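Local structure of diaminopimelate decarboxylase (Phaeodactylum tricornutum, 7JPJ) at residues 241-246 / 327-332; 8-13 / 388-393; 319-324 / 394-399. The protein probably catalyses the pyridoxal phosphate-dependent decarboxylation of diaminopimelate, the last step of lysine biosynthesis, and binds D-lysine in this crystal form. All blocks are in the same frame, centred on the assembly; numbering follows the deposited sequence.

Interaction 1. Residues 241-246 / 327-332. With DLY (D-lysine), chain C.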
ATOM      1  N   VAL A 241      16.570   1.758  13.127  1.00 24.44           N
ATOM      2  CA  VAL A 241      15.896   2.308  14.295  1.00 23.71           C
ATOM      3  C   VAL A 241      15.144   1.175  14.977  1.00 24.35           C
ATOM      4  O   VAL A 241      14.340   0.485  14.338  1.00 23.93           O
ATOM      5  CB  VAL A 241      14.934   3.450  13.916  1.00 20.50           C
ATOM      6  CG1 VAL A 241      14.170   3.935  15.136  1.00 20.17           C
ATOM      7  CG2 VAL A 241      15.689   4.590  13.266  1.00 19.11           C
ATOM      8  N   GLY A 242      15.407   0.979  16.266  1.00 21.70           N
ATOM      9  CA  GLY A 242      14.707  -0.037  17.026  1.00 23.21           C
ATOM     10  C   GLY A 242      13.432   0.490  17.646  1.00 23.22           C
ATOM     11  O   GLY A 242      13.461   1.092  18.722  1.00 23.78           O
ATOM     12  N   ARG A 243      12.303   0.274  16.973  1.00 22.74           N
ATOM     13  CA  ARG A 243      11.032   0.764  17.498  1.00 22.87           C
ATOM     14  C   ARG A 243      10.621   0.007  18.755  1.00 24.75           C
ATOM     15  O   ARG A 243      10.130   0.607  19.716  1.00 25.25           O
ATOM     16  CB  ARG A 243       9.947   0.652  16.430  1.00 22.14           C
ATOM     17  CG  ARG A 243      10.210   1.471  15.180  1.00 20.46           C
ATOM     18  CD  ARG A 243       9.171   1.170  14.117  1.00 20.10           C
ATOM     19  NE  ARG A 243       9.379   1.935  12.891  1.00 18.72           N
ATOM     20  CZ  ARG A 243      10.229   1.591  11.931  1.00 18.17           C
ATOM     21  NH1 ARG A 243      10.961   0.493  12.057  1.00 18.89           N
ATOM     22  NH2 ARG A 243      10.348   2.343  10.846  1.00 17.07           N
ATOM     23  N   ASN A 244      10.821  -1.304  18.771  1.00 21.74           N
ATOM     24  CA  ASN A 244      10.354  -2.147  19.858  1.00 22.14           C
ATOM     25  C   ASN A 244      11.475  -2.414  20.852  1.00 23.23           C
ATOM     26  O   ASN A 244      12.660  -2.405  20.503  1.00 23.35           O
ATOM     27  CB  ASN A 244       9.808  -3.467  19.316  1.00 22.01           C
ATOM     28  CG  ASN A 244       8.820  -3.261  18.188  1.00 21.45           C
ATOM     29  OD1 ASN A 244       7.647  -2.969  18.421  1.00 21.50           O
ATOM     30  ND2 ASN A 244       9.294  -3.397  16.954  1.00 20.81           N
ATOM     31  N   LYS A 245      11.082  -2.644  22.102  1.00 23.65           N
ATOM     32  CA  LYS A 245      12.040  -2.939  23.157  1.00 24.84           C
ATOM     33  C   LYS A 245      12.847  -4.181  22.803  1.00 25.43           C
ATOM     34  O   LYS A 245      12.289  -5.210  22.413  1.00 25.41           O
ATOM     35  CB  LYS A 245      11.307  -3.136  24.486  1.00 26.06           C
ATOM     36  CG  LYS A 245      12.197  -3.088  25.716  1.00 27.97           C
ATOM     37  CD  LYS A 245      11.926  -4.260  26.648  1.00 29.56           C
ATOM     38  CE  LYS A 245      12.586  -4.055  28.009  1.00 31.87           C
ATOM     39  NZ  LYS A 245      13.921  -3.394  27.895  1.00 32.01           N
ATOM     40  N   GLY A 246      14.171  -4.076  22.930  1.00 24.83           N
ATOM     41  CA  GLY A 246      15.079  -5.147  22.601  1.00 25.66           C
ATOM     42  C   GLY A 246      15.807  -4.958  21.285  1.00 24.56           C
ATOM     43  O   GLY A 246      16.952  -5.404  21.153  1.00 25.43           O
ATOM     44  N   ALA A 327       5.933  -5.964  10.257  1.00 18.38           N
ATOM     45  CA  ALA A 327       6.674  -5.138  11.196  1.00 17.28           C
ATOM     46  C   ALA A 327       5.846  -4.884  12.448  1.00 17.32           C
ATOM     47  O   ALA A 327       4.666  -4.527  12.363  1.00 17.61           O
ATOM     48  CB  ALA A 327       7.060  -3.812  10.545  1.00 16.54           C
ATOM     49  N   VAL A 328       6.470  -5.067  13.605  1.00 17.63           N
ATOM     50  CA  VAL A 328       5.845  -4.770  14.886  1.00 17.76           C
ATOM     51  C   VAL A 328       6.099  -3.308  15.219  1.00 17.38           C
ATOM     52  O   VAL A 328       7.219  -2.807  15.052  1.00 17.25           O
ATOM     53  CB  VAL A 328       6.390  -5.693  15.989  1.00 18.80           C
ATOM     54  CG1 VAL A 328       5.605  -5.509  17.284  1.00 19.15           C
ATOM     55  CG2 VAL A 328       6.344  -7.142  15.534  1.00 19.48           C
ATOM     56  N   HIS A 329       5.056  -2.618  15.678  1.00 18.82           N
ATOM     57  CA  HIS A 329       5.147  -1.249  16.151  1.00 19.02           C
ATOM     58  C   HIS A 329       4.807  -1.186  17.636  1.00 20.05           C
ATOM     59  O   HIS A 329       3.989  -1.974  18.124  1.00 20.52           O
ATOM     60  CB  HIS A 329       4.201  -0.320  15.381  1.00 18.94           C
ATOM     61  CG  HIS A 329       4.615  -0.070  13.964  1.00 18.06           C
ATOM     62  ND1 HIS A 329       4.750   1.197  13.440  1.00 18.03           N
ATOM     63  CD2 HIS A 329       4.914  -0.928  12.959  1.00 17.48           C
ATOM     64  CE1 HIS A 329       5.121   1.112  12.176  1.00 17.00           C
ATOM     65  NE2 HIS A 329       5.228  -0.166  11.859  1.00 16.84           N
ATOM     66  N   PRO A 330       5.423  -0.267  18.380  1.00 19.25           N
ATOM     67  CA  PRO A 330       5.054  -0.095  19.793  1.00 19.74           C
ATOM     68  C   PRO A 330       3.633   0.437  19.909  1.00 20.31           C
ATOM     69  O   PRO A 330       3.255   1.393  19.229  1.00 20.53           O
ATOM     70  CB  PRO A 330       6.082   0.918  20.315  1.00 19.89           C
ATOM     71  CG  PRO A 330       7.128   1.028  19.250  1.00 19.74           C
ATOM     72  CD  PRO A 330       6.470   0.677  17.960  1.00 19.07           C
ATOM     73  N   ILE A 331       2.846  -0.189  20.780  1.00 19.84           N
ATOM     74  CA  ILE A 331       1.425   0.107  20.907  1.00 20.22           C
ATOM     75  C   ILE A 331       1.106   0.399  22.365  1.00 20.06           C
ATOM     76  O   ILE A 331       1.417  -0.407  23.248  1.00 19.85           O
ATOM     77  CB  ILE A 331       0.559  -1.054  20.384  1.00 20.28           C
ATOM     78  CG1 ILE A 331       0.821  -1.267  18.892  1.00 19.98           C
ATOM     79  CG2 ILE A 331      -0.907  -0.778  20.649  1.00 20.51           C
ATOM     80  CD1 ILE A 331       0.330  -2.588  18.365  1.00 20.02           C
ATOM     81  N   THR A 332       0.490   1.551  22.613  1.00 19.72           N
ATOM     82  CA  THR A 332       0.050   1.948  23.941  1.00 19.61           C
ATOM     83  C   THR A 332      -1.416   2.345  23.874  1.00 19.70           C
ATOM     84  O   THR A 332      -1.836   3.046  22.947  1.00 19.89           O
ATOM     85  CB  THR A 332       0.886   3.113  24.488  1.00 19.93           C
ATOM     86  OG1 THR A 332       2.239   2.684  24.681  1.00 20.00           O
ATOM     87  CG2 THR A 332       0.327   3.602  25.815  1.00 21.00           C
TER
HETATM   88  N   DLY C 501      13.232  -3.185  10.733  1.00 27.46           N
HETATM   89  CA  DLY C 501      12.790  -2.144   9.812  1.00 27.46           C
HETATM   90  C   DLY C 501      13.347  -0.772  10.209  1.00 27.46           C
HETATM   91  O   DLY C 501      14.197  -0.650  11.100  1.00 27.46           O
HETATM   92  CB  DLY C 501      13.206  -2.493   8.380  1.00 27.46           C
HETATM   93  CG  DLY C 501      12.415  -1.772   7.294  1.00 27.46           C
HETATM   94  CD  DLY C 501      12.818  -2.266   5.911  1.00 27.46           C
HETATM   95  CE  DLY C 501      12.190  -1.431   4.802  1.00 27.46           C
HETATM   96  NZ  DLY C 501      12.719  -1.812   3.459  1.00 27.46           N
HETATM   97  OXT DLY C 501      12.959   0.255   9.646  1.00 27.46           O

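Interaction 2. Residues 8-13 / 388-393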
ATOM      1  N   GLN A   8       2.224   7.007  29.571  1.00 23.33           N
ATOM      2  CA  GLN A   8       2.215   7.801  28.333  1.00 22.87           C
ATOM      3  C   GLN A   8       2.710   6.893  27.217  1.00 22.81           C
ATOM      4  O   GLN A   8       3.058   5.757  27.503  1.00 23.07           O
ATOM      5  CB  GLN A   8       3.140   9.008  28.461  1.00 22.90           C
ATOM      6  CG  GLN A   8       4.523   8.702  29.005  1.00 23.35           C
ATOM      7  CD  GLN A   8       5.463   9.846  28.725  1.00 23.25           C
ATOM      8  OE1 GLN A   8       5.629  10.748  29.538  1.00 23.51           O
ATOM      9  NE2 GLN A   8       6.078   9.826  27.556  1.00 22.91           N
ATOM     10  N   SER A   9       2.746   7.400  25.996  1.00 21.05           N
ATOM     11  CA  SER A   9       3.329   6.651  24.867  1.00 20.66           C
ATOM     12  C   SER A   9       4.750   7.184  24.692  1.00 20.59           C
ATOM     13  O   SER A   9       5.241   7.821  25.613  1.00 21.05           O
ATOM     14  CB  SER A   9       2.470   6.857  23.674  1.00 20.05           C
ATOM     15  OG  SER A   9       2.598   8.163  23.179  1.00 19.90           O
ATOM     16  N   ILE A  10       5.387   6.939  23.558  1.00 20.31           N
ATOM     17  CA  ILE A  10       6.734   7.528  23.319  1.00 20.34           C
ATOM     18  C   ILE A  10       6.690   9.051  23.525  1.00 20.36           C
ATOM     19  O   ILE A  10       7.647   9.571  24.117  1.00 20.59           O
ATOM     20  CB  ILE A  10       7.315   7.083  21.960  1.00 20.04           C
ATOM     21  CG1 ILE A  10       7.953   5.697  22.046  1.00 19.95           C
ATOM     22  CG2 ILE A  10       8.266   8.102  21.361  1.00 19.91           C
ATOM     23  CD1 ILE A  10       8.888   5.535  23.212  1.00 20.37           C
ATOM     24  N   PHE A  11       5.631   9.743  23.093  1.00 19.30           N
ATOM     25  CA  PHE A  11       5.629  11.180  23.341  1.00 19.27           C
ATOM     26  C   PHE A  11       4.234  11.746  23.607  1.00 19.30           C
ATOM     27  O   PHE A  11       4.061  12.971  23.554  1.00 19.23           O
ATOM     28  CB  PHE A  11       6.286  11.947  22.175  1.00 18.72           C
ATOM     29  CG  PHE A  11       5.606  11.761  20.838  1.00 18.14           C
ATOM     30  CD1 PHE A  11       4.511  12.536  20.479  1.00 17.95           C
ATOM     31  CD2 PHE A  11       6.088  10.834  19.924  1.00 17.86           C
ATOM     32  CE1 PHE A  11       3.892  12.372  19.245  1.00 17.52           C
ATOM     33  CE2 PHE A  11       5.475  10.666  18.686  1.00 17.41           C
ATOM     34  CZ  PHE A  11       4.377  11.438  18.348  1.00 17.25           C
ATOM     35  N   LEU A  12       3.244  10.906  23.915  1.00 19.66           N
ATOM     36  CA  LEU A  12       1.866  11.360  24.092  1.00 19.70           C
ATOM     37  C   LEU A  12       1.324  10.889  25.435  1.00 20.36           C
ATOM     38  O   LEU A  12       1.115   9.689  25.636  1.00 20.55           O
ATOM     39  CB  LEU A  12       0.969  10.858  22.959  1.00 19.25           C
ATOM     40  CG  LEU A  12       1.113  11.525  21.591  1.00 18.67           C
ATOM     41  CD1 LEU A  12       0.095  10.954  20.621  1.00 18.39           C
ATOM     42  CD2 LEU A  12       0.964  13.035  21.712  1.00 18.71           C
ATOM     43  N   THR A  13       1.089  11.831  26.345  1.00 21.26           N
ATOM     44  CA  THR A  13       0.309  11.549  27.537  1.00 21.89           C
ATOM     45  C   THR A  13      -1.173  11.503  27.172  1.00 21.71           C
ATOM     46  O   THR A  13      -1.564  11.947  26.088  1.00 21.19           O
ATOM     47  CB  THR A  13       0.559  12.612  28.606  1.00 22.46           C
ATOM     48  OG1 THR A  13       0.015  13.866  28.177  1.00 22.25           O
ATOM     49  CG2 THR A  13       2.049  12.768  28.873  1.00 22.64           C
ATOM     50  N   VAL A 388      -2.419   4.044  20.382  1.00 18.76           N
ATOM     51  CA  VAL A 388      -1.341   4.838  19.805  1.00 18.14           C
ATOM     52  C   VAL A 388      -0.283   3.888  19.263  1.00 17.64           C
ATOM     53  O   VAL A 388       0.320   3.122  20.024  1.00 18.38           O
ATOM     54  CB  VAL A 388      -0.731   5.807  20.830  1.00 19.31           C
ATOM     55  CG1 VAL A 388       0.508   6.476  20.254  1.00 18.91           C
ATOM     56  CG2 VAL A 388      -1.755   6.847  21.252  1.00 19.88           C
ATOM     57  N   MET A 389      -0.057   3.940  17.953  1.00 20.17           N
ATOM     58  CA  MET A 389       0.991   3.164  17.302  1.00 19.63           C
ATOM     59  C   MET A 389       2.184   4.084  17.078  1.00 19.64           C
ATOM     60  O   MET A 389       2.135   4.979  16.227  1.00 19.09           O
ATOM     61  CB  MET A 389       0.502   2.570  15.983  1.00 18.61           C
ATOM     62  CG  MET A 389       0.086   1.111  16.073  1.00 19.14           C
ATOM     63  SD  MET A 389      -0.463   0.427  14.489  1.00 18.29           S
ATOM     64  CE  MET A 389       0.863  -0.723  14.132  1.00 18.15           C
ATOM     65  N   ASP A 390       3.249   3.867  17.844  1.00 18.77           N
ATOM     66  CA  ASP A 390       4.436   4.702  17.763  1.00 18.99           C
ATOM     67  C   ASP A 390       5.368   4.204  16.660  1.00 18.29           C
ATOM     68  O   ASP A 390       5.163   3.144  16.064  1.00 17.82           O
ATOM     69  CB  ASP A 390       5.157   4.733  19.109  1.00 19.98           C
ATOM     70  CG  ASP A 390       4.517   5.697  20.089  1.00 20.94           C
ATOM     71  OD1 ASP A 390       4.198   6.834  19.683  1.00 20.97           O
ATOM     72  OD2 ASP A 390       4.330   5.318  21.264  1.00 21.92           O
ATOM     73  N   GLY A 391       6.407   4.993  16.392  1.00 17.82           N
ATOM     74  CA  GLY A 391       7.323   4.680  15.308  1.00 17.58           C
ATOM     75  C   GLY A 391       6.679   4.716  13.941  1.00 17.08           C
ATOM     76  O   GLY A 391       7.143   4.030  13.023  1.00 16.97           O
ATOM     77  N   SER A 392       5.615   5.502  13.781  1.00 16.63           N
ATOM     78  CA  SER A 392       4.837   5.537  12.550  1.00 16.30           C
ATOM     79  C   SER A 392       5.044   6.837  11.778  1.00 16.93           C
ATOM     80  O   SER A 392       4.155   7.280  11.048  1.00 17.00           O
ATOM     81  CB  SER A 392       3.356   5.328  12.856  1.00 15.83           C
ATOM     82  OG  SER A 392       3.148   4.095  13.521  1.00 15.55           O
ATOM     83  N   GLY A 393       6.209   7.461  11.934  1.00 15.80           N
ATOM     84  CA  GLY A 393       6.530   8.678  11.224  1.00 16.71           C
ATOM     85  C   GLY A 393       7.306   8.491   9.942  1.00 17.23           C
ATOM     86  O   GLY A 393       7.572   9.468   9.234  1.00 18.26           O
TER
HETATM   87  O   HOH W   1       3.630   8.859  20.948  1.00 19.25           O

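Interaction 3. Residues 319-324 / 394-399. With SO4 (sulfate ion), chain D.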
ATOM      1  N   VAL A 319      -1.316   2.862   8.217  1.00 18.02           N
ATOM      2  CA  VAL A 319      -0.032   2.232   8.507  1.00 17.42           C
ATOM      3  C   VAL A 319      -0.023   0.878   7.806  1.00 18.25           C
ATOM      4  O   VAL A 319      -0.725  -0.050   8.228  1.00 19.03           O
ATOM      5  CB  VAL A 319       0.220   2.076  10.013  1.00 17.36           C
ATOM      6  CG1 VAL A 319       1.565   1.423  10.258  1.00 16.85           C
ATOM      7  CG2 VAL A 319       0.162   3.429  10.709  1.00 17.43           C
ATOM      8  N   LEU A 320       0.766   0.767   6.736  1.00 16.63           N
ATOM      9  CA  LEU A 320       0.822  -0.441   5.925  1.00 17.63           C
ATOM     10  C   LEU A 320       1.959  -1.376   6.313  1.00 17.61           C
ATOM     11  O   LEU A 320       1.903  -2.565   5.979  1.00 18.19           O
ATOM     12  CB  LEU A 320       0.954  -0.065   4.442  1.00 17.92           C
ATOM     13  CG  LEU A 320       1.111  -1.183   3.410  1.00 18.57           C
ATOM     14  CD1 LEU A 320      -0.180  -1.973   3.254  1.00 19.12           C
ATOM     15  CD2 LEU A 320       1.579  -0.622   2.080  1.00 18.71           C
ATOM     16  N   ARG A 321       2.969  -0.877   7.025  1.00 18.25           N
ATOM     17  CA  ARG A 321       4.137  -1.697   7.342  1.00 18.16           C
ATOM     18  C   ARG A 321       3.807  -3.004   8.060  1.00 18.67           C
ATOM     19  O   ARG A 321       4.505  -4.001   7.804  1.00 19.22           O
ATOM     20  CB  ARG A 321       5.141  -0.862   8.147  1.00 16.62           C
ATOM     21  CG  ARG A 321       5.626   0.380   7.407  1.00 16.06           C
ATOM     22  CD  ARG A 321       6.922   0.943   7.981  1.00 15.46           C
ATOM     23  NE  ARG A 321       7.290   0.332   9.258  1.00 14.95           N
ATOM     24  CZ  ARG A 321       8.380  -0.404   9.456  1.00 15.08           C
ATOM     25  NH1 ARG A 321       9.228  -0.630   8.461  1.00 15.32           N
ATOM     26  NH2 ARG A 321       8.622  -0.915  10.654  1.00 15.49           N
ATOM     27  N   PRO A 322       2.808  -3.085   8.952  1.00 17.03           N
ATOM     28  CA  PRO A 322       2.439  -4.408   9.486  1.00 17.43           C
ATOM     29  C   PRO A 322       1.986  -5.388   8.418  1.00 18.02           C
ATOM     30  O   PRO A 322       2.397  -6.554   8.449  1.00 18.60           O
ATOM     31  CB  PRO A 322       1.310  -4.082  10.472  1.00 17.26           C
ATOM     32  CG  PRO A 322       1.591  -2.705  10.907  1.00 16.84           C
ATOM     33  CD  PRO A 322       2.148  -2.002   9.703  1.00 16.72           C
ATOM     34  N   SER A 323       1.146  -4.952   7.474  1.00 18.09           N
ATOM     35  CA  SER A 323       0.691  -5.855   6.420  1.00 18.82           C
ATOM     36  C   SER A 323       1.785  -6.140   5.401  1.00 19.12           C
ATOM     37  O   SER A 323       1.846  -7.248   4.858  1.00 20.05           O
ATOM     38  CB  SER A 323      -0.533  -5.277   5.707  1.00 18.70           C
ATOM     39  OG  SER A 323      -1.633  -5.145   6.585  1.00 18.70           O
ATOM     40  N   LEU A 324       2.654  -5.167   5.128  1.00 18.21           N
ATOM     41  CA  LEU A 324       3.596  -5.307   4.023  1.00 18.56           C
ATOM     42  C   LEU A 324       4.835  -6.099   4.421  1.00 18.72           C
ATOM     43  O   LEU A 324       5.367  -6.867   3.612  1.00 19.25           O
ATOM     44  CB  LEU A 324       3.990  -3.927   3.497  1.00 17.99           C
ATOM     45  CG  LEU A 324       4.803  -3.908   2.202  1.00 18.41           C
ATOM     46  CD1 LEU A 324       4.127  -4.745   1.125  1.00 19.43           C
ATOM     47  CD2 LEU A 324       4.997  -2.478   1.728  1.00 18.02           C
ATOM     48  N   ALA A 394       7.680   7.255   9.618  1.00 16.96           N
ATOM     49  CA  ALA A 394       8.448   6.947   8.421  1.00 17.60           C
ATOM     50  C   ALA A 394       7.727   5.872   7.625  1.00 17.28           C
ATOM     51  O   ALA A 394       7.394   4.812   8.167  1.00 16.41           O
ATOM     52  CB  ALA A 394       9.865   6.486   8.776  1.00 17.73           C
ATOM     53  N   TYR A 395       7.478   6.155   6.345  1.00 16.43           N
ATOM     54  CA  TYR A 395       6.861   5.198   5.426  1.00 16.47           C
ATOM     55  C   TYR A 395       5.492   4.737   5.926  1.00 15.44           C
ATOM     56  O   TYR A 395       5.127   3.566   5.808  1.00 15.37           O
ATOM     57  CB  TYR A 395       7.786   4.007   5.173  1.00 17.33           C
ATOM     58  CG  TYR A 395       9.153   4.425   4.690  1.00 18.55           C
ATOM     59  CD1 TYR A 395       9.338   4.892   3.399  1.00 19.36           C
ATOM     60  CD2 TYR A 395      10.258   4.364   5.529  1.00 19.06           C
ATOM     61  CE1 TYR A 395      10.582   5.280   2.949  1.00 20.63           C
ATOM     62  CE2 TYR A 395      11.509   4.750   5.090  1.00 20.33           C
ATOM     63  CZ  TYR A 395      11.665   5.208   3.797  1.00 21.11           C
ATOM     64  OH  TYR A 395      12.908   5.596   3.349  1.00 22.53           O
ATOM     65  N   CYS A 396       4.729   5.671   6.493  1.00 18.36           N
ATOM     66  CA  CYS A 396       3.342   5.412   6.872  1.00 17.67           C
ATOM     67  C   CYS A 396       2.416   6.394   6.173  1.00 18.75           C
ATOM     68  O   CYS A 396       1.696   6.000   5.252  1.00 19.49           O
ATOM     69  CB  CYS A 396       3.179   5.463   8.392  1.00 16.55           C
ATOM     70  SG  CYS A 396       4.115   4.193   9.273  1.00 15.79           S
ATOM     71  N   SER A 397       2.411   7.668   6.574  1.00 16.83           N
ATOM     72  CA  SER A 397       1.669   8.671   5.820  1.00 18.20           C
ATOM     73  C   SER A 397       2.175   8.765   4.385  1.00 20.05           C
ATOM     74  O   SER A 397       1.383   8.922   3.449  1.00 21.55           O
ATOM     75  CB  SER A 397       1.772  10.029   6.512  1.00 18.61           C
ATOM     76  OG  SER A 397       1.104  11.027   5.764  1.00 20.23           O
ATOM     77  N   GLY A 398       3.488   8.653   4.190  1.00 17.91           N
ATOM     78  CA  GLY A 398       4.054   8.730   2.857  1.00 19.31           C
ATOM     79  C   GLY A 398       3.998   7.453   2.047  1.00 19.15           C
ATOM     80  O   GLY A 398       4.383   7.469   0.875  1.00 20.23           O
ATOM     81  N   MET A 399       3.533   6.348   2.634  1.00 20.22           N
ATOM     82  CA  MET A 399       3.433   5.090   1.906  1.00 20.08           C
ATOM     83  C   MET A 399       2.387   4.185   2.544  1.00 18.98           C
ATOM     84  O   MET A 399       2.709   3.323   3.368  1.00 17.74           O
ATOM     85  CB  MET A 399       4.794   4.390   1.848  1.00 19.62           C
ATOM     86  CG  MET A 399       4.764   2.986   1.256  1.00 19.61           C
ATOM     87  SD  MET A 399       6.153   1.971   1.791  1.00 18.71           S
ATOM     88  CE  MET A 399       5.344   0.933   3.005  1.00 17.34           C
TER
HETATM   89  S   SO4 D 502      16.101   4.764   5.109  1.00 20.77           S
HETATM   90  O1  SO4 D 502      15.687   3.755   6.080  1.00 20.77           O
HETATM   91  O2  SO4 D 502      17.256   5.493   5.630  1.00 20.77           O
HETATM   92  O3  SO4 D 502      15.006   5.698   4.870  1.00 20.77           O
HETATM   93  O4  SO4 D 502      16.448   4.108   3.851  1.00 20.77           O

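Interaction 1. Residues 241-246 / 327-332
The side-chain amide nitrogen of N244 is held from two residues: ND2 donates to the backbone O of V328 across the contact, at 2.9 Å, and to the carboxylate of E247 in its own loop. The bond to V328 is nearly straight, with an angle of 164° at the hydrogen. The carbonyl oxygen lies in the plane of the amide, whereas ND2 itself stands well above the carbonyl plane of V328. The two side chains cross at about a right angle, and OD1 of N244 lies 3.5 Å from CG1 of V328. P330 adds an apolar point of contact, its CD packing on CB of R243 at 3.8 Å; its CG lies by the backbone O of the same arginine.

R243 runs past H329 toward the ligand. CG lies beside the backbone N, anti to the carbonyl carbon (chi1 -62°), and from there the chain is extended as far as NE, with CD over one face of the imidazole. NH1 then donates to OXT of D-lysine at 3.1 Å, again in a nearly straight bond (164°), while NE is tied to the O of G391, which fixes the guanidinium at a second point. R243 thereby forms part of the D-lysine pocket.

The loop 241-246 follows strand 232-234 of the TIM-barrel domain that characterises this fold-type III family. Residues 327-332 run into and include the start of strand 331-334 of the second, β-rich domain, which pairs antiparallel with strand 386-390; the contact therefore joins the two domains beside the ligand pocket.

Interaction 2. Residues 8-13 / 388-393
D390 uses its two carboxylate oxygens in different ways, one directly on a backbone N-H and the other through a water that lies over a phenyl ring. The loop that meets it is built on an ST motif: S9 OG takes the N-H of L12, three residues on, at 2.9 Å, helped by a chi1 of 72° that sets OG between the backbone N and the carbonyl carbon. OD2 of D390 accepts from the N of I10 at 3.0 Å; the bond is almost straight (171°) but arrives from above the carboxylate plane. OD1 accepts from the water, which in turn accepts from the N of F11 and pairs with OG of S9. The water oxygen sits over the centre of the F11 ring, 3.3 Å above its plane. Just beyond, T13 occupies the N-cap position of helix 14-24. The ST motif shapes the loop that lies against strand 386-390 in the β-rich domain, where F11 and L12 also rest on strand 289-300. The buried carboxylate is consequently met by a main-chain donor and a water. Beside it, CB of I10 packs on CG of D390 at 3.6 Å, and CB of S9 meets the CG1 methyl of V388 at 4.0 Å.

Interaction 3. Residues 319-324 / 394-399
The methyl end of M399 reaches across to two leucines, CE lying 3.7 Å from CD2 of L324 and 4.2 Å from CD2 of L320. The methionine leaves its backbone with CG anti to N (chi1 173°), and a bend at chi3 (103°) turns CE toward this pair; each leucine is crossed at about a right angle. Both leucines also carry CG anti to the backbone N.

R321, a residue of the D-lysine pocket, takes a different course. Its aliphatic part lies over the main chain of the other segment, CG 3.6 Å from the O of Y395 and CD 3.9 Å from the O of A394. A chi3 of -11° puts NE nearly eclipsed with CB, a sharp bend in the chain. Elsewhere in the contact, CG1 of V319 meets SG of C396 at 3.9 Å.

CB of Y395 points toward residues 319-324, but the ring leads off to a sulfate. OH donates to its O3 at 2.6 Å, and that oxygen lies near the ring plane, at its edge. The same sulfate is bound by T282 OG1 and the N-H groups of G238 and G281, consistent with occupation of the site of the cofactor phosphate. The Y395 side chain also comes within about 3 Å, nearest atoms, of that of K60, the predicted cofactor lysine, which carries no cofactor here.

Residues 319-324 include most of the short helix 321-325, while the loop 394-399 lies between strands 386-390 and 412-415. The second subunit packs on this pair, its L324 on L324 and its Y404 on Y395 and M399, so the contact lies at the dimer interface, with A394 against helix 282-285 of the barrel domain.

Overall arrangement
Interactions 1 and 2 share the β-rich sheet, their centres about 10 Å apart: P330 O meets D390 N, and T332 O meets V388 N, each at 2.8 Å in probable hydrogen bonds. The centre of interaction 3 is about 14 Å from that of interaction 1 and about 15 Å from that of interaction 2. It meets interaction 1 at the pocket, where the guanidinium groups of R243 and R321 come close beside the ligand, whose carboxylate would suit them both. H329 connects all three, bonding D390 O through ND1 and, weakly, R321 NE through NE2. The side chain of D390 is about 13 Å from the D-lysine, nearest atoms, so interaction 2 stands back from the pocket that interactions 1 and 3 line.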